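Local coordinates for protein metallo-carboxypeptidase (Pseudomonas aeruginosa, PDB 4A39) that probably acts as a zinc-dependent M14 carboxypeptidase that trims the C-terminal end of peptides, resembling the mammalian cytosolic carboxypeptidases, at residues His280-Cys286 with Ala344-Met349; Gly182-Ala186 with Glu348-Lys352. One frame throughout, in Å; residues are numbered along the deposited sequence.

Contact 1 (His280-Cys286 with Ala344-Met349). With GEM ((2-guanidinoethylmercapto)succinic acid), chain D.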
ATOM      1  N   HIS A 280      -9.903  -0.033  -9.850  1.00  4.72           N
ATOM      2  CA  HIS A 280      -9.873  -1.485 -10.036  1.00  5.22           C
ATOM      3  C   HIS A 280      -8.582  -2.039  -9.443  1.00  4.83           C
ATOM      4  O   HIS A 280      -7.545  -1.389  -9.505  1.00  5.79           O
ATOM      5  CB  HIS A 280      -9.872  -1.846 -11.530  1.00  6.63           C
ATOM      6  CG  HIS A 280     -11.062  -1.341 -12.284  1.00  7.73           C
ATOM      7  ND1 HIS A 280     -12.285  -1.977 -12.258  1.00  8.33           N
ATOM      8  CD2 HIS A 280     -11.224  -0.243 -13.060  1.00  9.37           C
ATOM      9  CE1 HIS A 280     -13.150  -1.292 -12.985  1.00  8.65           C
ATOM     10  NE2 HIS A 280     -12.532  -0.236 -13.482  1.00  9.58           N
ATOM     11  N   VAL A 281      -8.655  -3.236  -8.866  1.00  4.99           N
ATOM     12  CA  VAL A 281      -7.466  -3.886  -8.335  1.00  4.86           C
ATOM     13  C   VAL A 281      -6.803  -4.557  -9.537  1.00  6.24           C
ATOM     14  O   VAL A 281      -7.486  -5.168 -10.358  1.00  5.00           O
ATOM     15  CB  VAL A 281      -7.818  -4.987  -7.315  1.00  5.15           C
ATOM     16  CG1 VAL A 281      -6.569  -5.795  -6.975  1.00  5.72           C
ATOM     17  CG2 VAL A 281      -8.408  -4.369  -6.060  1.00  6.03           C
ATOM     18  N   PHE A 282      -5.484  -4.435  -9.657  1.00  5.63           N
ATOM     19  CA  PHE A 282      -4.779  -5.069 -10.767  1.00  5.64           C
ATOM     20  C   PHE A 282      -3.314  -5.308 -10.428  1.00  5.27           C
ATOM     21  O   PHE A 282      -2.864  -4.980  -9.331  1.00  6.40           O
ATOM     22  CB  PHE A 282      -4.881  -4.223 -12.050  1.00  4.49           C
ATOM     23  CG  PHE A 282      -4.188  -2.891 -11.968  1.00  7.41           C
ATOM     24  CD1 PHE A 282      -4.820  -1.790 -11.391  1.00  6.77           C
ATOM     25  CD2 PHE A 282      -2.903  -2.734 -12.476  1.00  7.58           C
ATOM     26  CE1 PHE A 282      -4.178  -0.548 -11.325  1.00  8.30           C
ATOM     27  CE2 PHE A 282      -2.252  -1.499 -12.416  1.00  7.55           C
ATOM     28  CZ  PHE A 282      -2.895  -0.405 -11.839  1.00  7.84           C
ATOM     29  N   ALA A 283      -2.587  -5.907 -11.368  1.00  6.09           N
ATOM     30  CA  ALA A 283      -1.165  -6.180 -11.190  1.00  7.69           C
ATOM     31  C   ALA A 283      -0.392  -5.785 -12.448  1.00  8.24           C
ATOM     32  O   ALA A 283      -0.867  -5.993 -13.565  1.00 11.17           O
ATOM     33  CB  ALA A 283      -0.948  -7.659 -10.893  1.00  6.00           C
ATOM     34  N   ALA A 284       0.784  -5.194 -12.256  1.00  7.07           N
ATOM     35  CA  ALA A 284       1.642  -4.795 -13.370  1.00  6.37           C
ATOM     36  C   ALA A 284       2.836  -5.750 -13.384  1.00  8.04           C
ATOM     37  O   ALA A 284       3.526  -5.892 -12.373  1.00  9.37           O
ATOM     38  CB  ALA A 284       2.118  -3.358 -13.184  1.00  7.11           C
ATOM     39  N   GLY A 285       3.074  -6.392 -14.528  1.00  7.39           N
ATOM     40  CA  GLY A 285       4.162  -7.352 -14.645  1.00  7.88           C
ATOM     41  C   GLY A 285       5.492  -6.851 -15.186  1.00  6.59           C
ATOM     42  O   GLY A 285       5.739  -5.648 -15.235  1.00  7.57           O
ATOM     43  N   CYS A 286       6.341  -7.786 -15.610  1.00  6.35           N
ATOM     44  CA  CYS A 286       7.677  -7.465 -16.125  1.00  6.15           C
ATOM     45  C   CYS A 286       7.848  -7.659 -17.629  1.00  7.37           C
ATOM     46  O   CYS A 286       8.967  -7.902 -18.087  1.00  7.79           O
ATOM     47  CB  CYS A 286       8.733  -8.336 -15.430  1.00  6.77           C
ATOM     48  SG  CYS A 286       8.861  -8.159 -13.642  1.00  8.75           S
ATOM     49  N   ALA A 344       7.340 -11.712 -10.830  1.00  5.32           N
ATOM     50  CA  ALA A 344       7.304 -10.468 -10.071  1.00  6.61           C
ATOM     51  C   ALA A 344       6.183  -9.559 -10.539  1.00  6.04           C
ATOM     52  O   ALA A 344       5.981  -9.377 -11.739  1.00  6.95           O
ATOM     53  CB  ALA A 344       8.638  -9.738 -10.205  1.00  4.96           C
ATOM     54  N   PHE A 345       5.477  -8.970  -9.581  1.00  5.00           N
ATOM     55  CA  PHE A 345       4.368  -8.070  -9.872  1.00  6.23           C
ATOM     56  C   PHE A 345       4.321  -6.883  -8.930  1.00  7.43           C
ATOM     57  O   PHE A 345       4.784  -6.951  -7.785  1.00  7.07           O
ATOM     58  CB  PHE A 345       3.016  -8.765  -9.681  1.00  6.42           C
ATOM     59  CG  PHE A 345       2.581  -9.650 -10.811  1.00  7.82           C
ATOM     60  CD1 PHE A 345       2.258  -9.114 -12.052  1.00  8.03           C
ATOM     61  CD2 PHE A 345       2.406 -11.014 -10.602  1.00  9.04           C
ATOM     62  CE1 PHE A 345       1.756  -9.925 -13.068  1.00  8.29           C
ATOM     63  CE2 PHE A 345       1.907 -11.832 -11.611  1.00  8.92           C
ATOM     64  CZ  PHE A 345       1.581 -11.286 -12.844  1.00  9.21           C
ATOM     65  N   THR A 346       3.741  -5.798  -9.424  1.00  7.16           N
ATOM     66  CA  THR A 346       3.492  -4.629  -8.606  1.00  8.57           C
ATOM     67  C   THR A 346       1.987  -4.822  -8.433  1.00  8.04           C
ATOM     68  O   THR A 346       1.266  -4.868  -9.430  1.00  9.91           O
ATOM     69  CB  THR A 346       3.731  -3.310  -9.364  1.00 10.13           C
ATOM     70  OG1 THR A 346       5.129  -3.171  -9.660  1.00 12.22           O
ATOM     71  CG2 THR A 346       3.277  -2.136  -8.519  1.00 10.96           C
ATOM     72  N   ILE A 347       1.523  -4.993  -7.199  1.00  6.12           N
ATOM     73  CA  ILE A 347       0.093  -5.173  -6.954  1.00  6.82           C
ATOM     74  C   ILE A 347      -0.482  -3.791  -6.675  1.00  5.12           C
ATOM     75  O   ILE A 347       0.059  -3.040  -5.859  1.00  6.12           O
ATOM     76  CB  ILE A 347      -0.175  -6.107  -5.737  1.00  6.80           C
ATOM     77  CG1 ILE A 347       0.387  -7.509  -6.014  1.00  8.91           C
ATOM     78  CG2 ILE A 347      -1.668  -6.187  -5.463  1.00  6.80           C
ATOM     79  CD1 ILE A 347      -0.242  -8.206  -7.210  1.00 11.71           C
ATOM     80  N   GLU A 348      -1.581  -3.463  -7.346  1.00  5.50           N
ATOM     81  CA  GLU A 348      -2.200  -2.151  -7.198  1.00  4.94           C
ATOM     82  C   GLU A 348      -3.648  -2.188  -6.730  1.00  5.63           C
ATOM     83  O   GLU A 348      -4.511  -2.754  -7.397  1.00  6.25           O
ATOM     84  CB  GLU A 348      -2.138  -1.403  -8.529  1.00  6.60           C
ATOM     85  CG  GLU A 348      -0.738  -1.112  -9.053  1.00  8.84           C
ATOM     86  CD  GLU A 348      -0.042  -0.003  -8.298  1.00  9.93           C
ATOM     87  OE1 GLU A 348      -0.716   0.724  -7.535  1.00 11.16           O
ATOM     88  OE2 GLU A 348       1.185   0.152  -8.478  1.00 13.18           O
ATOM     89  N   MET A 349      -3.905  -1.582  -5.577  1.00  3.88           N
ATOM     90  CA  MET A 349      -5.255  -1.488  -5.027  1.00  3.21           C
ATOM     91  C   MET A 349      -5.683  -0.029  -5.178  1.00  4.34           C
ATOM     92  O   MET A 349      -4.865   0.886  -5.059  1.00  4.23           O
ATOM     93  CB  MET A 349      -5.270  -1.910  -3.560  1.00  3.82           C
ATOM     94  CG  MET A 349      -5.063  -3.404  -3.347  1.00  5.20           C
ATOM     95  SD  MET A 349      -4.790  -3.770  -1.602  1.00  5.65           S
ATOM     96  CE  MET A 349      -3.018  -3.391  -1.472  1.00  4.72           C
TER
HETATM   97  C8  GEM D1377       4.229   2.500  -9.697  1.00 20.65           C
HETATM   98  S7  GEM D1377       4.552   0.871  -8.928  1.00 27.79           S
HETATM   99  C6  GEM D1377       4.713  -0.177 -10.418  1.00 21.99           C
HETATM  100  C5  GEM D1377       3.901   0.300 -11.626  1.00 19.59           C
HETATM  101  N3  GEM D1377       4.490   1.522 -12.191  1.00 18.95           N
HETATM  102  C1  GEM D1377       5.007   1.493 -13.418  1.00 17.79           C
HETATM  103  N4  GEM D1377       4.995   0.355 -14.109  1.00 18.93           N
HETATM  104  N2  GEM D1377       5.543   2.585 -13.953  1.00 18.70           N
HETATM  105  C9  GEM D1377       5.281   3.533  -9.288  1.00 19.23           C
HETATM  106  O14 GEM D1377       6.249   3.137  -8.601  1.00 16.11           O
HETATM  107  O15 GEM D1377       5.092   4.705  -9.673  1.00 18.70           O
HETATM  108  C10 GEM D1377       2.822   2.996  -9.357  1.00 17.72           C
HETATM  109  C11 GEM D1377       2.636   3.198  -7.851  1.00 15.49           C
HETATM  110  O12 GEM D1377       1.648   2.650  -7.314  1.00  9.14           O
HETATM  111  O13 GEM D1377       3.479   3.913  -7.270  1.00 12.44           O
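Glu348 and Phe282 trade two backbone hydrogen bonds, from Glu348 N to Phe282 O at 2.8 Å and from Phe282 N to Glu348 O at 3.0 Å. Two residues further on, Ala284 and Thr346 make the same kind of pair, with Ala284 N 2.9 Å from Thr346 O and Thr346 N bonded to Ala284 O. Ala283 faces Ile347 between them as a non-hydrogen-bonded pair, so this is a regular antiparallel ladder. It adds the short strand 282-284 as an outermost strand to the mixed sheet of the carboxypeptidase domain. The other edge of strand 343-350 is occupied by strand 268-275, which brings in the zinc ligand His273.

One face of the ladder belongs to the active site. Glu348, predicted to be the proton donor/acceptor, has its OE2 2.8 Å from O12 of the bound inhibitor, and Thr346 lies against the inhibitor's C6 and S7. The Phe282 ring runs alongside Glu348 and points the same way. Its CG sits between the backbone N and the carbonyl carbon (chi1 65°), which turns the ring back over the neighbouring strand. There Glu348 CB packs over the ring face as a CH-pi contact, 3.7 Å from the centroid of Phe282, and the carboxylate plane is only 26° from that of the ring. Tyr319 meets Phe282 edge-to-face and also touches Glu348, so two aromatic residues, Phe282 and Tyr319, lie against the Glu348 side chain.

On the opposite face Ala283 CB meets Ile347 CD1, and Phe345 CD1 also touches it, at 3.7 Å. At the end of the ladder Cys286 SG rests 3.8 Å from Ala344 CB. Ala284 O lies at the edge of the Phe345 ring, near its plane and 3.5 Å from Phe345 CD1.

Contact 2 (Gly182-Ala186 with Glu348-Lys352). With ZN (zinc ion), chain C; GEM ((2-guanidinoethylmercapto)succinic acid), chain D.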
ATOM      1  N   GLY A 182       2.031   7.182   1.289  1.00  4.13           N
ATOM      2  CA  GLY A 182       0.610   7.480   1.233  1.00  4.85           C
ATOM      3  C   GLY A 182      -0.287   6.326   0.822  1.00  4.52           C
ATOM      4  O   GLY A 182      -1.514   6.424   0.921  1.00  5.70           O
ATOM      5  N   GLU A 183       0.308   5.226   0.375  1.00  4.32           N
ATOM      6  CA  GLU A 183      -0.475   4.079  -0.085  1.00  4.07           C
ATOM      7  C   GLU A 183      -0.751   3.097   1.046  1.00  3.66           C
ATOM      8  O   GLU A 183      -0.342   1.938   1.013  1.00  4.40           O
ATOM      9  CB  GLU A 183       0.263   3.420  -1.260  1.00  4.05           C
ATOM     10  CG  GLU A 183       0.251   4.313  -2.507  1.00  5.37           C
ATOM     11  CD  GLU A 183       1.323   3.971  -3.527  1.00  4.28           C
ATOM     12  OE1 GLU A 183       1.742   2.795  -3.593  1.00  6.65           O
ATOM     13  OE2 GLU A 183       1.735   4.889  -4.277  1.00  4.74           O
ATOM     14  N   HIS A 184      -1.492   3.589   2.036  1.00  4.57           N
ATOM     15  CA  HIS A 184      -1.827   2.832   3.238  1.00  3.75           C
ATOM     16  C   HIS A 184      -2.529   1.498   3.042  1.00  4.01           C
ATOM     17  O   HIS A 184      -2.476   0.636   3.921  1.00  5.66           O
ATOM     18  CB  HIS A 184      -2.627   3.735   4.183  1.00  3.81           C
ATOM     19  CG  HIS A 184      -1.794   4.801   4.825  1.00  5.20           C
ATOM     20  ND1 HIS A 184      -1.340   4.709   6.123  1.00  5.52           N
ATOM     21  CD2 HIS A 184      -1.270   5.945   4.323  1.00  5.88           C
ATOM     22  CE1 HIS A 184      -0.574   5.752   6.394  1.00  5.30           C
ATOM     23  NE2 HIS A 184      -0.513   6.517   5.319  1.00  5.10           N
ATOM     24  N   MET A 185      -3.190   1.320   1.904  1.00  3.79           N
ATOM     25  CA  MET A 185      -3.847   0.050   1.628  1.00  2.97           C
ATOM     26  C   MET A 185      -2.796  -1.057   1.605  1.00  3.21           C
ATOM     27  O   MET A 185      -3.098  -2.217   1.877  1.00  4.25           O
ATOM     28  CB  MET A 185      -4.568   0.099   0.273  1.00  2.16           C
ATOM     29  CG  MET A 185      -3.694   0.553  -0.901  1.00  1.63           C
ATOM     30  SD  MET A 185      -3.549   2.351  -1.060  1.00  4.68           S
ATOM     31  CE  MET A 185      -5.149   2.744  -1.812  1.00  3.99           C
ATOM     32  N   ALA A 186      -1.555  -0.692   1.292  1.00  3.58           N
ATOM     33  CA  ALA A 186      -0.469  -1.665   1.209  1.00  3.46           C
ATOM     34  C   ALA A 186      -0.192  -2.420   2.511  1.00  4.89           C
ATOM     35  O   ALA A 186      -0.134  -3.652   2.513  1.00  4.38           O
ATOM     36  CB  ALA A 186       0.800  -0.990   0.707  1.00  5.67           C
ATOM     37  N   GLU A 348      -1.581  -3.463  -7.346  1.00  5.50           N
ATOM     38  CA  GLU A 348      -2.200  -2.151  -7.198  1.00  4.94           C
ATOM     39  C   GLU A 348      -3.648  -2.188  -6.730  1.00  5.63           C
ATOM     40  O   GLU A 348      -4.511  -2.754  -7.397  1.00  6.25           O
ATOM     41  CB  GLU A 348      -2.138  -1.403  -8.529  1.00  6.60           C
ATOM     42  CG  GLU A 348      -0.738  -1.112  -9.053  1.00  8.84           C
ATOM     43  CD  GLU A 348      -0.042  -0.003  -8.298  1.00  9.93           C
ATOM     44  OE1 GLU A 348      -0.716   0.724  -7.535  1.00 11.16           O
ATOM     45  OE2 GLU A 348       1.185   0.152  -8.478  1.00 13.18           O
ATOM     46  N   MET A 349      -3.905  -1.582  -5.577  1.00  3.88           N
ATOM     47  CA  MET A 349      -5.255  -1.488  -5.027  1.00  3.21           C
ATOM     48  C   MET A 349      -5.683  -0.029  -5.178  1.00  4.34           C
ATOM     49  O   MET A 349      -4.865   0.886  -5.059  1.00  4.23           O
ATOM     50  CB  MET A 349      -5.270  -1.910  -3.560  1.00  3.82           C
ATOM     51  CG  MET A 349      -5.063  -3.404  -3.347  1.00  5.20           C
ATOM     52  SD  MET A 349      -4.790  -3.770  -1.602  1.00  5.65           S
ATOM     53  CE  MET A 349      -3.018  -3.391  -1.472  1.00  4.72           C
ATOM     54  N   PRO A 350      -6.975   0.209  -5.428  1.00  3.83           N
ATOM     55  CA  PRO A 350      -7.503   1.564  -5.612  1.00  5.11           C
ATOM     56  C   PRO A 350      -7.787   2.411  -4.379  1.00  3.39           C
ATOM     57  O   PRO A 350      -8.160   1.893  -3.331  1.00  4.78           O
ATOM     58  CB  PRO A 350      -8.777   1.315  -6.402  1.00  4.80           C
ATOM     59  CG  PRO A 350      -9.294   0.056  -5.757  1.00  4.69           C
ATOM     60  CD  PRO A 350      -8.033  -0.800  -5.641  1.00  4.60           C
ATOM     61  N   PHE A 351      -7.608   3.723  -4.525  1.00  4.86           N
ATOM     62  CA  PHE A 351      -7.936   4.662  -3.457  1.00  3.60           C
ATOM     63  C   PHE A 351      -9.438   4.920  -3.548  1.00  3.42           C
ATOM     64  O   PHE A 351     -10.053   5.398  -2.594  1.00  3.00           O
ATOM     65  CB  PHE A 351      -7.205   6.001  -3.627  1.00  3.43           C
ATOM     66  CG  PHE A 351      -5.818   6.010  -3.063  1.00  2.96           C
ATOM     67  CD1 PHE A 351      -4.738   5.578  -3.825  1.00  3.70           C
ATOM     68  CD2 PHE A 351      -5.592   6.436  -1.762  1.00  2.56           C
ATOM     69  CE1 PHE A 351      -3.450   5.571  -3.296  1.00  2.67           C
ATOM     70  CE2 PHE A 351      -4.307   6.433  -1.219  1.00  2.38           C
ATOM     71  CZ  PHE A 351      -3.232   6.000  -1.989  1.00  4.20           C
ATOM     72  N   LYS A 352     -10.011   4.623  -4.714  1.00  3.72           N
ATOM     73  CA  LYS A 352     -11.441   4.804  -4.966  1.00  5.97           C
ATOM     74  C   LYS A 352     -12.135   3.506  -4.547  1.00  6.59           C
ATOM     75  O   LYS A 352     -12.041   3.109  -3.388  1.00  9.13           O
ATOM     76  CB  LYS A 352     -11.675   5.108  -6.456  1.00  4.25           C
ATOM     77  CG  LYS A 352     -11.076   6.442  -6.910  1.00  3.64           C
ATOM     78  CD  LYS A 352     -11.166   6.625  -8.416  1.00  4.03           C
ATOM     79  CE  LYS A 352     -10.584   7.969  -8.849  1.00  4.78           C
ATOM     80  NZ  LYS A 352     -10.660   8.138 -10.331  1.00  3.96           N
TER
HETATM   81 ZN    ZN C1376       3.231   3.230  -5.171  1.00  4.89          ZN
HETATM   82  C8  GEM D1377       4.229   2.500  -9.697  1.00 20.65           C
HETATM   83  S7  GEM D1377       4.552   0.871  -8.928  1.00 27.79           S
HETATM   84  C6  GEM D1377       4.713  -0.177 -10.418  1.00 21.99           C
HETATM   85  C5  GEM D1377       3.901   0.300 -11.626  1.00 19.59           C
HETATM   86  N3  GEM D1377       4.490   1.522 -12.191  1.00 18.95           N
HETATM   87  C1  GEM D1377       5.007   1.493 -13.418  1.00 17.79           C
HETATM   88  N4  GEM D1377       4.995   0.355 -14.109  1.00 18.93           N
HETATM   89  N2  GEM D1377       5.543   2.585 -13.953  1.00 18.70           N
HETATM   90  C9  GEM D1377       5.281   3.533  -9.288  1.00 19.23           C
HETATM   91  O14 GEM D1377       6.249   3.137  -8.601  1.00 16.11           O
HETATM   92  O15 GEM D1377       5.092   4.705  -9.673  1.00 18.70           O
HETATM   93  C10 GEM D1377       2.822   2.996  -9.357  1.00 17.72           C
HETATM   94  C11 GEM D1377       2.636   3.198  -7.851  1.00 15.49           C
HETATM   95  O12 GEM D1377       1.648   2.650  -7.314  1.00  9.14           O
HETATM   96  O13 GEM D1377       3.479   3.913  -7.270  1.00 12.44           O
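Gly182 meets Phe351 through its carbonyl: Gly182 O lies in the ring plane, at the edge, 3.4 Å from Phe351 CZ. Next comes Glu183, the middle residue of an inverse gamma turn and, with His180 and His273, a protein ligand of the zinc ion in the His-X-X-Glu...His site of M14 carboxypeptidases. Its CG passes Phe351 CZ at 3.9 Å, and the chain then runs extended past the ring, with carboxylate and ring planes 85° apart. Both oxygens reach the metal, Glu183 OE1 at 2.2 Å and Glu183 OE2 at 2.4 Å from zinc. OE1 also accepts a hydrogen bond from Gly274 N, a second hold on the carboxylate, and O13, a carboxylate oxygen of the bound (2-guanidinoethylmercapto)succinic acid, takes a further place on the ion.

Met185, in helix 185-196, carries most of the packing. A chi1 of 53° tucks CG in over its own backbone, and two further bends fold the thioether over Phe351. Met185 CE sits above the middle of the Phe351 ring, 3.4 Å from its centroid, and Met185 SD, 4.1 Å from the same centroid, makes this a Met-aromatic contact as well as CH-pi. The same methyl touches Pro350 O. The two methionine chains run antiparallel to one another, Met185 CG near Met349 CB, which brings Met349 CE 3.5 Å from Met185 O and on against Ala186 CA. Tyr122 stacks on Phe351 from outside the two segments.

The side chains that meet here are thus mostly apolar and buried, with backbone carbonyls set against methyl groups and the ring edge. Charge is concentrated at the zinc end of Glu183: two metal bonds and the Gly274 N-H hold its carboxylate, while its CG meets the Phe351 ring.

In the fold
Along the chain the order is 182-186, then 280-286, then 344-352, and the two contacts converge on strand 343-350, where they share Glu348 and Met349. Their centres are about 12 Å apart. Contact 1 adds strand 282-284 at the edge of the sheet, whereas contact 2 packs the end of strand 343-350 and the residues after it against the zinc-binding turn and helix 185-196. They touch directly where Val281 packs on Pro350. Strand 343-350 thus brings the side chain of the predicted acid-base glutamate to about 5 Å from the zinc ion (nearest atoms), and one inhibitor carboxylate spans the two, binding zinc through O13 and putting O12 near Glu348.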